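Local atomic coordinates of putative Outer membrane protein (Helicobacter pylori, PDB entry 6GW5), a protein that is the outer membrane adhesin SabA, represented here by its adhesin domain, which probably attaches the bacterium to Lewis-type glycans of the host. Residues 12-15 / 16-19; 20-23 / 24-28; 138-142 / 143-147. All coordinates share one frame; numbering follows the deposited sequence.

Contact 1: 12-15 / 16-19; sequences YEQL and SQYL
Leu-15 and Leu-19 meet one turn apart along helix 3-32, with CG of Leu-15 4.2 Å from CD1 of Leu-19. In the backbone the amide of Leu-19 donates to Leu-15 O (N to O 2.9 Å), an i to i+4 bond that fixes the spacing of the two branched side chains. Leu-19 has its CG anti to the carbonyl carbon (chi1 -62°), which folds the chain back over that same oxygen and brings CD1 to Leu-15. Gln-14 and Tyr-18 form the next i, i+4 pair. Here the glutamine chain, bent at chi2, carries NE2 over one face of the phenol ring. Amide and ring planes stand 82° apart, though the exact fit of the amide on the ring is doubtful. Between their backbones, Tyr-18 N donates to Gln-14 O (3.0 Å). On this helix, predicted to be coiled coil, leucines take the buried side; a long amide and a phenol suit the half-exposed flank, since each has apolar surface as well as a polar end. Helix 348-370 borders that flank, with Leu-365 touching both residues. The leucines instead face the loop that follows helix 348-370, Leu-15 against Thr-379 and Leu-19 against Ile-382, while Gln-406 of helix 403-415 also reaches Leu-19.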
ATOM      1  N   TYR A  12      25.912  -4.064 -34.457  1.00 60.98           N
ATOM      2  CA  TYR A  12      26.353  -2.969 -33.610  1.00 59.19           C
ATOM      3  C   TYR A  12      25.372  -2.779 -32.475  1.00 57.09           C
ATOM      4  O   TYR A  12      25.780  -2.642 -31.334  1.00 54.37           O
ATOM      5  CB  TYR A  12      26.536  -1.649 -34.383  1.00 63.92           C
ATOM      6  CG  TYR A  12      27.799  -1.489 -35.225  1.00 66.01           C
ATOM      7  CD1 TYR A  12      28.839  -2.422 -35.205  1.00 61.50           C
ATOM      8  CD2 TYR A  12      27.947  -0.370 -36.054  1.00 68.56           C
ATOM      9  CE1 TYR A  12      29.978  -2.252 -35.988  1.00 67.93           C
ATOM     10  CE2 TYR A  12      29.080  -0.195 -36.846  1.00 68.68           C
ATOM     11  CZ  TYR A  12      30.106  -1.131 -36.807  1.00 69.51           C
ATOM     12  OH  TYR A  12      31.234  -0.966 -37.597  1.00 70.50           O
ATOM     13  N   GLU A  13      24.087  -2.768 -32.799  1.00 60.11           N
ATOM     14  CA  GLU A  13      23.077  -2.484 -31.799  1.00 63.15           C
ATOM     15  C   GLU A  13      23.057  -3.595 -30.752  1.00 54.00           C
ATOM     16  O   GLU A  13      22.806  -3.366 -29.590  1.00 48.49           O
ATOM     17  CB  GLU A  13      21.715  -2.248 -32.451  1.00 72.12           C
ATOM     18  CG  GLU A  13      20.817  -1.364 -31.607  1.00 85.55           C
ATOM     19  CD  GLU A  13      19.321  -1.459 -31.909  1.00102.00           C
ATOM     20  OE1 GLU A  13      18.736  -0.362 -31.932  1.00100.72           O
ATOM     21  OE2 GLU A  13      18.715  -2.565 -32.104  1.00105.80           O
ATOM     22  N   GLN A  14      23.405  -4.789 -31.172  1.00 51.10           N
ATOM     23  CA  GLN A  14      23.415  -5.917 -30.275  1.00 56.80           C
ATOM     24  C   GLN A  14      24.621  -5.921 -29.336  1.00 53.64           C
ATOM     25  O   GLN A  14      24.513  -6.300 -28.178  1.00 53.22           O
ATOM     26  CB  GLN A  14      23.380  -7.230 -31.056  1.00 57.06           C
ATOM     27  CG  GLN A  14      22.250  -8.133 -30.637  1.00 66.48           C
ATOM     28  CD  GLN A  14      22.628  -9.070 -29.553  1.00 67.32           C
ATOM     29  OE1 GLN A  14      23.550  -9.826 -29.745  1.00 81.66           O
ATOM     30  NE2 GLN A  14      21.941  -9.041 -28.428  1.00 66.40           N
ATOM     31  N   LEU A  15      25.777  -5.544 -29.853  1.00 51.61           N
ATOM     32  CA  LEU A  15      26.964  -5.463 -29.028  1.00 50.77           C
ATOM     33  C   LEU A  15      26.768  -4.376 -27.961  1.00 48.22           C
ATOM     34  O   LEU A  15      27.111  -4.535 -26.790  1.00 47.42           O
ATOM     35  CB  LEU A  15      28.186  -5.173 -29.893  1.00 49.56           C
ATOM     36  CG  LEU A  15      29.488  -4.875 -29.141  1.00 50.15           C
ATOM     37  CD1 LEU A  15      29.931  -6.046 -28.290  1.00 49.21           C
ATOM     38  CD2 LEU A  15      30.594  -4.509 -30.119  1.00 53.83           C
ATOM     39  N   SER A  16      26.227  -3.259 -28.406  1.00 45.40           N
ATOM     40  CA  SER A  16      25.931  -2.134 -27.560  1.00 41.57           C
ATOM     41  C   SER A  16      24.995  -2.537 -26.462  1.00 42.12           C
ATOM     42  O   SER A  16      25.160  -2.116 -25.330  1.00 37.05           O
ATOM     43  CB  SER A  16      25.297  -1.032 -28.380  1.00 41.41           C
ATOM     44  OG  SER A  16      25.010   0.071 -27.559  1.00 45.81           O
ATOM     45  N   GLN A  17      24.015  -3.355 -26.801  1.00 45.10           N
ATOM     46  CA  GLN A  17      23.126  -3.815 -25.779  1.00 46.52           C
ATOM     47  C   GLN A  17      23.873  -4.738 -24.822  1.00 38.82           C
ATOM     48  O   GLN A  17      23.722  -4.584 -23.630  1.00 37.00           O
ATOM     49  CB  GLN A  17      21.738  -4.267 -26.295  1.00 45.21           C
ATOM     50  CG  GLN A  17      21.292  -5.697 -25.994  1.00 51.41           C
ATOM     51  CD  GLN A  17      21.177  -6.104 -24.518  1.00 46.16           C
ATOM     52  OE1 GLN A  17      21.744  -7.125 -24.173  1.00 48.57           O
ATOM     53  NE2 GLN A  17      20.475  -5.351 -23.667  1.00 44.15           N
ATOM     54  N   TYR A  18      24.715  -5.640 -25.309  1.00 41.77           N
ATOM     55  CA  TYR A  18      25.449  -6.530 -24.370  1.00 39.56           C
ATOM     56  C   TYR A  18      26.276  -5.700 -23.379  1.00 36.18           C
ATOM     57  O   TYR A  18      26.421  -6.067 -22.207  1.00 32.89           O
ATOM     58  CB  TYR A  18      26.376  -7.518 -25.090  1.00 39.14           C
ATOM     59  CG  TYR A  18      25.734  -8.656 -25.883  1.00 44.62           C
ATOM     60  CD1 TYR A  18      24.626  -9.371 -25.395  1.00 46.52           C
ATOM     61  CD2 TYR A  18      26.307  -9.081 -27.098  1.00 44.71           C
ATOM     62  CE1 TYR A  18      24.074 -10.421 -26.118  1.00 45.23           C
ATOM     63  CE2 TYR A  18      25.784 -10.144 -27.808  1.00 43.82           C
ATOM     64  CZ  TYR A  18      24.666 -10.804 -27.324  1.00 46.49           C
ATOM     65  OH  TYR A  18      24.126 -11.843 -28.058  1.00 48.29           O
ATOM     66  N   LEU A  19      26.850  -4.609 -23.876  1.00 37.15           N
ATOM     67  CA  LEU A  19      27.704  -3.764 -23.058  1.00 38.66           C
ATOM     68  C   LEU A  19      26.891  -3.020 -22.018  1.00 36.82           C
ATOM     69  O   LEU A  19      27.357  -2.776 -20.930  1.00 41.36           O
ATOM     70  CB  LEU A  19      28.473  -2.783 -23.919  1.00 39.92           C
ATOM     71  CG  LEU A  19      29.420  -3.428 -24.934  1.00 41.18           C
ATOM     72  CD1 LEU A  19      30.086  -2.365 -25.804  1.00 40.25           C
ATOM     73  CD2 LEU A  19      30.488  -4.308 -24.296  1.00 43.42           C
TER

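Contact 2: 20-23 / 24-28; sequences NQVA and SLKQS
The carbonyl oxygen of Gln-21 receives two amides of the following turn. Leu-25 N is the stronger donor, 2.9 Å from Gln-21 O and almost straight at 173°; Ser-24 N reaches the same oxygen only weakly, because its N-H is aimed mainly at Asn-20 O (N to O 3.1 Å). The Ser-24 amide is thus bifurcated, its i-4 bond the main one and its i-3 bond weak. Lys-26 N continues the pattern to Val-22 O at 2.9 Å, whereas the bond from Gln-27 N to Ala-23 O is long, 3.4 Å, and weak.

Among the side chains, aliphatic groups pair one turn apart. CG of Gln-21 touches CD1 of Leu-25 at 4.1 Å, the glutamine lending its methylene portion to an apolar partner while its bend at chi2 (77°) leads the amide elsewhere, to Glu-354. In the same way Val-22 CG1 meets Lys-26 CD at 4.2 Å. Lysine serves well here: its aliphatic stem lies by the valine, and its ammonium goes on to hydrogen-bond Tyr-399 O. Ala-23 and Ser-24, small residues, occupy the exposed face of the helix.

Both segments belong to helix 3-32, in a region predicted to be coiled coil. Helix 348-370 packs beside it, Leu-25 resting on Asn-351 and Glu-354 and Val-22 on Thr-358, while the loop residues Asn-398 and Tyr-399 border Lys-26 and Val-22 respectively.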
ATOM      1  N   ASN A  20      25.682  -2.630 -22.341  1.00 36.29           N
ATOM      2  CA  ASN A  20      24.869  -1.950 -21.354  1.00 36.23           C
ATOM      3  C   ASN A  20      24.486  -2.900 -20.283  1.00 34.60           C
ATOM      4  O   ASN A  20      24.411  -2.529 -19.126  1.00 32.90           O
ATOM      5  CB  ASN A  20      23.626  -1.359 -21.988  1.00 39.23           C
ATOM      6  CG  ASN A  20      23.902  -0.026 -22.656  1.00 40.75           C
ATOM      7  OD1 ASN A  20      24.195   0.032 -23.806  1.00 45.02           O
ATOM      8  ND2 ASN A  20      23.848   1.028 -21.900  1.00 47.43           N
ATOM      9  N   GLN A  21      24.240  -4.139 -20.710  1.00 34.92           N
ATOM     10  CA  GLN A  21      23.821  -5.232 -19.854  1.00 33.44           C
ATOM     11  C   GLN A  21      24.954  -5.543 -18.868  1.00 34.77           C
ATOM     12  O   GLN A  21      24.744  -5.677 -17.680  1.00 33.55           O
ATOM     13  CB  GLN A  21      23.478  -6.453 -20.753  1.00 30.32           C
ATOM     14  CG  GLN A  21      22.765  -7.598 -20.079  1.00 30.79           C
ATOM     15  CD  GLN A  21      21.273  -7.361 -19.823  1.00 30.77           C
ATOM     16  OE1 GLN A  21      20.629  -6.457 -20.403  1.00 31.58           O
ATOM     17  NE2 GLN A  21      20.708  -8.190 -18.981  1.00 29.16           N
ATOM     18  N   VAL A  22      26.164  -5.657 -19.369  1.00 34.90           N
ATOM     19  CA  VAL A  22      27.240  -5.953 -18.489  1.00 35.44           C
ATOM     20  C   VAL A  22      27.392  -4.863 -17.436  1.00 36.60           C
ATOM     21  O   VAL A  22      27.548  -5.170 -16.252  1.00 33.84           O
ATOM     22  CB  VAL A  22      28.530  -6.144 -19.281  1.00 37.04           C
ATOM     23  CG1 VAL A  22      29.745  -6.129 -18.344  1.00 37.52           C
ATOM     24  CG2 VAL A  22      28.441  -7.449 -20.064  1.00 33.87           C
ATOM     25  N   ALA A  23      27.335  -3.597 -17.860  1.00 34.80           N
ATOM     26  CA  ALA A  23      27.443  -2.466 -16.923  1.00 35.48           C
ATOM     27  C   ALA A  23      26.389  -2.512 -15.801  1.00 33.64           C
ATOM     28  O   ALA A  23      26.679  -2.191 -14.624  1.00 32.38           O
ATOM     29  CB  ALA A  23      27.329  -1.143 -17.663  1.00 34.68           C
ATOM     30  N   SER A  24      25.186  -2.911 -16.171  1.00 29.41           N
ATOM     31  CA  SER A  24      24.089  -2.940 -15.237  1.00 33.70           C
ATOM     32  C   SER A  24      24.236  -4.136 -14.286  1.00 34.92           C
ATOM     33  O   SER A  24      24.047  -3.995 -13.103  1.00 32.09           O
ATOM     34  CB  SER A  24      22.771  -2.972 -16.002  1.00 33.26           C
ATOM     35  OG  SER A  24      21.690  -2.943 -15.122  1.00 37.86           O
ATOM     36  N   LEU A  25      24.558  -5.306 -14.828  1.00 35.30           N
ATOM     37  CA  LEU A  25      24.925  -6.477 -14.020  1.00 35.90           C
ATOM     38  C   LEU A  25      26.102  -6.242 -13.006  1.00 34.83           C
ATOM     39  O   LEU A  25      26.035  -6.692 -11.869  1.00 32.39           O
ATOM     40  CB  LEU A  25      25.197  -7.675 -14.927  1.00 32.65           C
ATOM     41  CG  LEU A  25      23.901  -8.237 -15.520  1.00 33.15           C
ATOM     42  CD1 LEU A  25      24.264  -9.221 -16.612  1.00 31.59           C
ATOM     43  CD2 LEU A  25      22.973  -8.931 -14.497  1.00 33.48           C
ATOM     44  N   LYS A  26      27.128  -5.493 -13.393  1.00 34.22           N
ATOM     45  CA  LYS A  26      28.192  -5.213 -12.450  1.00 35.04           C
ATOM     46  C   LYS A  26      27.628  -4.525 -11.230  1.00 34.74           C
ATOM     47  O   LYS A  26      27.954  -4.859 -10.098  1.00 36.35           O
ATOM     48  CB  LYS A  26      29.292  -4.369 -13.048  1.00 35.48           C
ATOM     49  CG  LYS A  26      30.002  -5.076 -14.183  1.00 39.64           C
ATOM     50  CD  LYS A  26      31.085  -4.241 -14.868  1.00 44.24           C
ATOM     51  CE  LYS A  26      31.764  -3.217 -13.979  1.00 44.66           C
ATOM     52  NZ  LYS A  26      32.825  -2.579 -14.785  1.00 43.41           N
ATOM     53  N   GLN A  27      26.788  -3.535 -11.467  1.00 36.34           N
ATOM     54  CA  GLN A  27      26.287  -2.764 -10.390  1.00 32.77           C
ATOM     55  C   GLN A  27      25.471  -3.662  -9.465  1.00 30.87           C
ATOM     56  O   GLN A  27      25.619  -3.605  -8.234  1.00 26.68           O
ATOM     57  CB  GLN A  27      25.518  -1.600 -10.920  1.00 32.97           C
ATOM     58  CG  GLN A  27      25.120  -0.638  -9.832  1.00 38.28           C
ATOM     59  CD  GLN A  27      26.300   0.047  -9.157  1.00 37.91           C
ATOM     60  OE1 GLN A  27      27.139   0.622  -9.823  1.00 44.93           O
ATOM     61  NE2 GLN A  27      26.323   0.040  -7.842  1.00 41.70           N
ATOM     62  N   SER A  28      24.702  -4.569 -10.067  1.00 29.25           N
ATOM     63  CA  SER A  28      23.885  -5.464  -9.280  1.00 28.21           C
ATOM     64  C   SER A  28      24.742  -6.398  -8.499  1.00 28.55           C
ATOM     65  O   SER A  28      24.444  -6.652  -7.325  1.00 27.86           O
ATOM     66  CB  SER A  28      22.845  -6.208 -10.133  1.00 27.39           C
ATOM     67  OG  SER A  28      21.772  -5.312 -10.538  1.00 27.09           O
TER

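Contact 3: 138-142 / 143-147; sequences AQQNA and TTKAN
Asn-141 turns its side chain inward, toward Thr-143 and Thr-144, and crosses that of Thr-144 at a slant. With CG anti to the backbone N (chi1 -171°), the amide sits over the start of the turn and OD1 gathers four donors. Thr-144 N makes the sounder bond, 3.2 Å from Asn-141 OD1, although it approaches from 40° above the amide's carbonyl plane; Thr-143 N adds a weak one. Together with the bond from Lys-145 N to Asn-141 O (2.7 Å), these amide bonds form an Asx motif, for which asparagine's short acceptor is well suited. The hydroxyls of both threonines give OD1 additional weak bonds, that of Thr-143 because chi1 of 45° sets OG1 between N and the carbonyl carbon.

At the end of the turn, Lys-145 adopts left-handed backbone angles that help redirect the chain, and Asn-141 N then donates to Ala-146 O at 3.0 Å. Gln-140, extended beyond CG, lies aslant the Lys-145 chain: its OE1 is 4.1 Å from Lys-145 CD, while NE2 comes near Lys-145 O. The lysine chain, bent at chi2, runs back past Ala-142 O.

The chain thus reverses just after helix 122-139, a single antiparallel bridge joining Gln-140 to Asn-147. Helix 60-79 lies alongside the base of this reversal, Gln-139 packing on Gln-66, Ile-69 and Leu-73 and Asn-147 on Phe-62.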
ATOM      1  N   ALA A 138     -13.995   0.083  21.905  1.00 49.18           N
ATOM      2  CA  ALA A 138     -12.782  -0.501  21.404  1.00 48.62           C
ATOM      3  C   ALA A 138     -11.805   0.546  20.899  1.00 49.03           C
ATOM      4  O   ALA A 138     -10.603   0.356  21.035  1.00 47.71           O
ATOM      5  CB  ALA A 138     -13.097  -1.520  20.304  1.00 46.23           C
ATOM      6  N   GLN A 139     -12.299   1.628  20.282  1.00 53.13           N
ATOM      7  CA  GLN A 139     -11.406   2.731  19.843  1.00 54.71           C
ATOM      8  C   GLN A 139     -10.862   3.582  20.997  1.00 55.14           C
ATOM      9  O   GLN A 139      -9.701   4.003  20.985  1.00 57.26           O
ATOM     10  CB  GLN A 139     -12.082   3.655  18.821  1.00 54.36           C
ATOM     11  CG  GLN A 139     -11.112   4.696  18.233  1.00 56.71           C
ATOM     12  CD  GLN A 139     -11.654   5.506  17.065  1.00 53.72           C
ATOM     13  OE1 GLN A 139     -12.675   6.176  17.200  1.00 49.08           O
ATOM     14  NE2 GLN A 139     -10.942   5.467  15.917  1.00 53.72           N
ATOM     15  N   GLN A 140     -11.704   3.834  21.985  1.00 56.02           N
ATOM     16  CA  GLN A 140     -11.402   4.828  22.984  1.00 61.23           C
ATOM     17  C   GLN A 140     -12.018   4.567  24.354  1.00 69.21           C
ATOM     18  O   GLN A 140     -13.152   4.087  24.453  1.00 71.47           O
ATOM     19  CB  GLN A 140     -11.954   6.124  22.485  1.00 63.05           C
ATOM     20  CG  GLN A 140     -11.443   7.337  23.188  1.00 66.26           C
ATOM     21  CD  GLN A 140     -12.020   8.551  22.517  1.00 72.98           C
ATOM     22  OE1 GLN A 140     -13.192   8.861  22.697  1.00 77.86           O
ATOM     23  NE2 GLN A 140     -11.224   9.207  21.695  1.00 76.72           N
ATOM     24  N   ASN A 141     -11.255   4.898  25.400  1.00 70.38           N
ATOM     25  CA  ASN A 141     -11.763   4.893  26.768  1.00 72.57           C
ATOM     26  C   ASN A 141     -12.619   6.116  26.971  1.00 73.34           C
ATOM     27  O   ASN A 141     -12.112   7.245  26.907  1.00 70.06           O
ATOM     28  CB  ASN A 141     -10.618   4.914  27.768  1.00 77.72           C
ATOM     29  CG  ASN A 141     -11.085   4.691  29.186  1.00 79.90           C
ATOM     30  OD1 ASN A 141     -11.791   5.521  29.768  1.00 71.82           O
ATOM     31  ND2 ASN A 141     -10.741   3.533  29.735  1.00 80.33           N
ATOM     32  N   ALA A 142     -13.910   5.905  27.222  1.00 79.00           N
ATOM     33  CA  ALA A 142     -14.877   7.026  27.253  1.00 77.14           C
ATOM     34  C   ALA A 142     -14.519   8.144  28.240  1.00 75.62           C
ATOM     35  O   ALA A 142     -14.656   9.323  27.898  1.00 77.20           O
ATOM     36  CB  ALA A 142     -16.297   6.534  27.486  1.00 71.13           C
ATOM     37  N   THR A 143     -13.996   7.808  29.420  1.00 78.17           N
ATOM     38  CA  THR A 143     -13.594   8.888  30.374  1.00 83.16           C
ATOM     39  C   THR A 143     -12.187   9.488  30.160  1.00 80.04           C
ATOM     40  O   THR A 143     -12.055  10.719  30.072  1.00 77.58           O
ATOM     41  CB  THR A 143     -13.851   8.525  31.861  1.00 86.77           C
ATOM     42  OG1 THR A 143     -13.390   7.195  32.091  1.00 82.35           O
ATOM     43  CG2 THR A 143     -15.369   8.647  32.208  1.00 83.69           C
ATOM     44  N   THR A 144     -11.165   8.636  30.034  1.00 76.73           N
ATOM     45  CA  THR A 144      -9.793   9.074  29.725  1.00 78.29           C
ATOM     46  C   THR A 144      -9.654   9.721  28.341  1.00 81.32           C
ATOM     47  O   THR A 144      -8.730  10.498  28.111  1.00 70.46           O
ATOM     48  CB  THR A 144      -8.859   7.849  29.684  1.00 84.40           C
ATOM     49  OG1 THR A 144      -8.971   7.096  30.893  1.00 86.58           O
ATOM     50  CG2 THR A 144      -7.391   8.247  29.471  1.00 86.67           C
ATOM     51  N   LYS A 145     -10.543   9.364  27.405  1.00 87.29           N
ATOM     52  CA  LYS A 145     -10.463   9.801  25.995  1.00 88.18           C
ATOM     53  C   LYS A 145      -9.142   9.412  25.313  1.00 83.68           C
ATOM     54  O   LYS A 145      -8.740  10.020  24.312  1.00 84.52           O
ATOM     55  CB  LYS A 145     -10.698  11.314  25.872  1.00 91.16           C
ATOM     56  CG  LYS A 145     -11.963  11.781  26.563  1.00102.13           C
ATOM     57  CD  LYS A 145     -13.121  11.760  25.599  1.00104.65           C
ATOM     58  CE  LYS A 145     -14.396  12.213  26.294  1.00106.61           C
ATOM     59  NZ  LYS A 145     -15.607  11.693  25.608  1.00104.73           N
ATOM     60  N   ALA A 146      -8.521   8.345  25.813  1.00 79.43           N
ATOM     61  CA  ALA A 146      -7.244   7.881  25.278  1.00 75.86           C
ATOM     62  C   ALA A 146      -7.508   6.641  24.446  1.00 66.77           C
ATOM     63  O   ALA A 146      -8.520   5.930  24.630  1.00 68.57           O
ATOM     64  CB  ALA A 146      -6.205   7.597  26.360  1.00 73.19           C
ATOM     65  N   ASN A 147      -6.598   6.403  23.516  1.00 60.06           N
ATOM     66  CA  ASN A 147      -6.669   5.252  22.644  1.00 56.53           C
ATOM     67  C   ASN A 147      -6.847   3.915  23.387  1.00 56.71           C
ATOM     68  O   ASN A 147      -6.213   3.677  24.410  1.00 58.72           O
ATOM     69  CB  ASN A 147      -5.414   5.193  21.770  1.00 52.51           C
ATOM     70  CG  ASN A 147      -5.204   3.825  21.157  1.00 56.50           C
ATOM     71  OD1 ASN A 147      -5.967   3.401  20.278  1.00 62.65           O
ATOM     72  ND2 ASN A 147      -4.229   3.085  21.675  1.00 58.02           N
TER

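Contacts 1 and 2 are consecutive lengths of helix 3-32, their centres 13 Å apart, and both are partly buried, with helix 348-370 beside them. Each rests on i to i+4 backbone bonds with aliphatic side-chain groups paired one turn apart; contact 1 adds an amide set against an aromatic face, while contact 2 has more exposed residues and sends the polar ends of Gln-21 and Lys-26 to other parts of the fold. Contact 3 is a surface turn on the opposite side of the chain's centre, about 42 Å from contact 2 between nearest atoms. There, lacking helical repetition, a side-chain oxygen shares the work with a few backbone bonds.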